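Side-chain contact in 5'-Methylthioadenosine Nucleosidase (Arabidopsis thaliana, PDB 2H8G), which is a nucleosidase of the phosphorylase superfamily, an alpha/beta protein with a pocket that holds adenine: residues F131-V136 / A196-M201. Residues are numbered along the deposited sequence; the frame is centred on the assembly and turned at random.
Sequences FLVSDV and ATLKDM. With ADE (adenine), chain C.
Leu-198 reaches from its short strand into the angle between the side chain of Phe-131 and that of Val-133, its CD1 meeting both and its CD2 lying over the Phe-131 ring. At chi1 -45° its CG stands anti to the carbonyl carbon, which carries both methyls toward strand 130-138. Followed outward, the Phe-131 side chain meets Leu-198 CD1 at its root, both methyls at its CG and CD2, and Thr-197 at its far rim. Its CB packs against Leu-198 CD1 at 3.6 Å. Phe-131 CG lies almost equally near both methyls, and Phe-131 CD1 and CE1 lie against Leu-198 CD2, which is offset toward the rim of the ring. That methyl sits over one face in a CH-pi contact, 3.9 Å from the Phe-131 ring centroid and 16° off the normal. The far rim, CE2 and CZ, ends at Thr-197, whose CG2 approaches obliquely to 3.8 Å from Phe-131 CE2; the two side chains cross at about a right angle. Two residues along the same strand, Val-133 CG2 touches Leu-198 CD1 at 4.0 Å, the two side chains running past each other in opposite directions. No hydrogen bond joins the segments: the touching groups are apolar, and all four residues are buried. Val-223 of strand 217-226 packs against both Phe-131 and Leu-198. The residues that follow Leu-198 line the adenine pocket. Lys-199, extended until chi4 bends it, donates from NZ to adenine N1 at 2.8 Å, and Met-201 CG comes within 3.6 Å of adenine N3. Strands 130-138 and 198-200 each pair with strand 171-177, and their apolar packing lies in the core of the phosphorylase-superfamily fold, next in the chain to the pocket residues Lys-199, Asp-200 and Met-201.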
loop_
_atom_site.group_PDB
_atom_site.type_symbol
_atom_site.label_atom_id
_atom_site.label_comp_id
_atom_site.label_asym_id
_atom_site.label_seq_id
_atom_site.Cartn_x
_atom_site.Cartn_y
_atom_site.Cartn_z
ATOM N N PHE A 131 16.448 -16.107 6.125
ATOM C CA PHE A 131 15.626 -16.961 5.275
ATOM C C PHE A 131 15.456 -16.488 3.839
ATOM O O PHE A 131 15.447 -15.290 3.559
ATOM C CB PHE A 131 14.211 -17.070 5.853
ATOM C CG PHE A 131 14.058 -18.073 6.957
ATOM C CD1 PHE A 131 14.573 -17.834 8.228
ATOM C CD2 PHE A 131 13.349 -19.249 6.732
ATOM C CE1 PHE A 131 14.378 -18.756 9.256
ATOM C CE2 PHE A 131 13.152 -20.167 7.752
ATOM C CZ PHE A 131 13.666 -19.924 9.015
ATOM N N LEU A 132 15.289 -17.458 2.943
ATOM C CA LEU A 132 15.000 -17.185 1.543
ATOM C C LEU A 132 13.509 -17.546 1.531
ATOM O O LEU A 132 13.142 -18.645 1.935
ATOM C CB LEU A 132 15.772 -18.136 0.629
ATOM C CG LEU A 132 15.688 -17.851 -0.870
ATOM C CD1 LEU A 132 16.305 -16.493 -1.176
ATOM C CD2 LEU A 132 16.423 -18.947 -1.621
ATOM N N VAL A 133 12.652 -16.635 1.093
ATOM C CA VAL A 133 11.212 -16.899 1.095
ATOM C C VAL A 133 10.700 -17.694 -0.108
ATOM O O VAL A 133 11.082 -17.419 -1.242
ATOM C CB VAL A 133 10.429 -15.566 1.182
ATOM C CG1 VAL A 133 8.935 -15.815 1.025
ATOM C CG2 VAL A 133 10.715 -14.890 2.514
ATOM N N SER A 134 9.825 -18.667 0.152
ATOM C CA SER A 134 9.235 -19.495 -0.904
ATOM C C SER A 134 8.049 -18.775 -1.548
ATOM O O SER A 134 8.009 -18.583 -2.764
ATOM C CB SER A 134 8.779 -20.842 -0.330
ATOM O OG SER A 134 7.951 -20.676 0.807
ATOM N N ASP A 135 7.072 -18.402 -0.727
ATOM C CA ASP A 135 5.911 -17.658 -1.199
ATOM C C ASP A 135 5.497 -16.689 -0.107
ATOM O O ASP A 135 5.975 -16.776 1.025
ATOM C CB ASP A 135 4.743 -18.580 -1.589
ATOM C CG ASP A 135 4.383 -19.579 -0.514
ATOM O OD1 ASP A 135 4.653 -19.321 0.675
ATOM O OD2 ASP A 135 3.802 -20.628 -0.866
ATOM N N VAL A 136 4.609 -15.767 -0.448
ATOM C CA VAL A 136 4.191 -14.750 0.498
ATOM C C VAL A 136 2.690 -14.502 0.465
ATOM O O VAL A 136 2.048 -14.654 -0.568
ATOM C CB VAL A 136 4.947 -13.435 0.201
ATOM C CG1 VAL A 136 4.571 -12.921 -1.190
ATOM C CG2 VAL A 136 4.661 -12.411 1.276
ATOM N N ALA A 196 2.715 -19.910 7.903
ATOM C CA ALA A 196 3.871 -19.052 7.687
ATOM C C ALA A 196 4.958 -19.339 8.718
ATOM O O ALA A 196 4.669 -19.732 9.848
ATOM C CB ALA A 196 3.457 -17.587 7.778
ATOM N N THR A 197 6.211 -19.150 8.316
ATOM C CA THR A 197 7.335 -19.338 9.215
ATOM C C THR A 197 7.821 -17.965 9.640
ATOM O O THR A 197 8.366 -17.805 10.732
ATOM C CB THR A 197 8.515 -20.048 8.515
ATOM O OG1 THR A 197 8.140 -21.391 8.192
ATOM C CG2 THR A 197 9.746 -20.071 9.413
ATOM N N LEU A 198 7.593 -16.977 8.774
ATOM C CA LEU A 198 8.053 -15.604 9.000
ATOM C C LEU A 198 6.931 -14.575 8.944
ATOM O O LEU A 198 5.937 -14.762 8.241
ATOM C CB LEU A 198 9.090 -15.246 7.936
ATOM C CG LEU A 198 10.163 -16.300 7.660
ATOM C CD1 LEU A 198 10.848 -15.991 6.336
ATOM C CD2 LEU A 198 11.161 -16.347 8.805
ATOM N N LYS A 199 7.123 -13.471 9.659
ATOM C CA LYS A 199 6.138 -12.399 9.730
ATOM C C LYS A 199 6.831 -11.053 9.544
ATOM O O LYS A 199 7.822 -10.761 10.223
ATOM C CB LYS A 199 5.436 -12.450 11.096
ATOM C CG LYS A 199 4.415 -11.358 11.358
ATOM C CD LYS A 199 3.845 -11.489 12.780
ATOM C CE LYS A 199 2.801 -10.432 13.068
ATOM N NZ LYS A 199 3.360 -9.049 13.012
ATOM N N ASP A 200 6.324 -10.238 8.622
ATOM C CA ASP A 200 6.922 -8.923 8.386
ATOM C C ASP A 200 5.860 -7.881 8.065
ATOM O O ASP A 200 4.664 -8.124 8.245
ATOM C CB ASP A 200 7.953 -8.976 7.256
ATOM C CG ASP A 200 7.318 -8.985 5.884
ATOM O OD1 ASP A 200 7.990 -8.574 4.911
ATOM O OD2 ASP A 200 6.151 -9.415 5.767
ATOM N N MET A 201 6.294 -6.722 7.582
ATOM C CA MET A 201 5.365 -5.645 7.289
ATOM C C MET A 201 5.395 -5.100 5.863
ATOM O O MET A 201 4.693 -4.131 5.577
ATOM C CB MET A 201 5.592 -4.496 8.284
ATOM C CG MET A 201 5.289 -4.874 9.726
ATOM S SD MET A 201 5.863 -3.672 10.944
ATOM C CE MET A 201 4.812 -2.308 10.577
HETATM N N9 ADE C . 9.807 -7.150 11.964
HETATM C C8 ADE C . 10.565 -7.717 12.929
HETATM N N7 ADE C . 9.868 -8.511 13.776
HETATM C C5 ADE C . 8.583 -8.435 13.311
HETATM C C6 ADE C . 7.332 -9.024 13.726
HETATM N N6 ADE C . 7.267 -9.833 14.776
HETATM N N1 ADE C . 6.171 -8.707 12.980
HETATM C C2 ADE C . 6.257 -7.866 11.897
HETATM N N3 ADE C . 7.415 -7.260 11.430
HETATM C C4 ADE C . 8.525 -7.596 12.184
#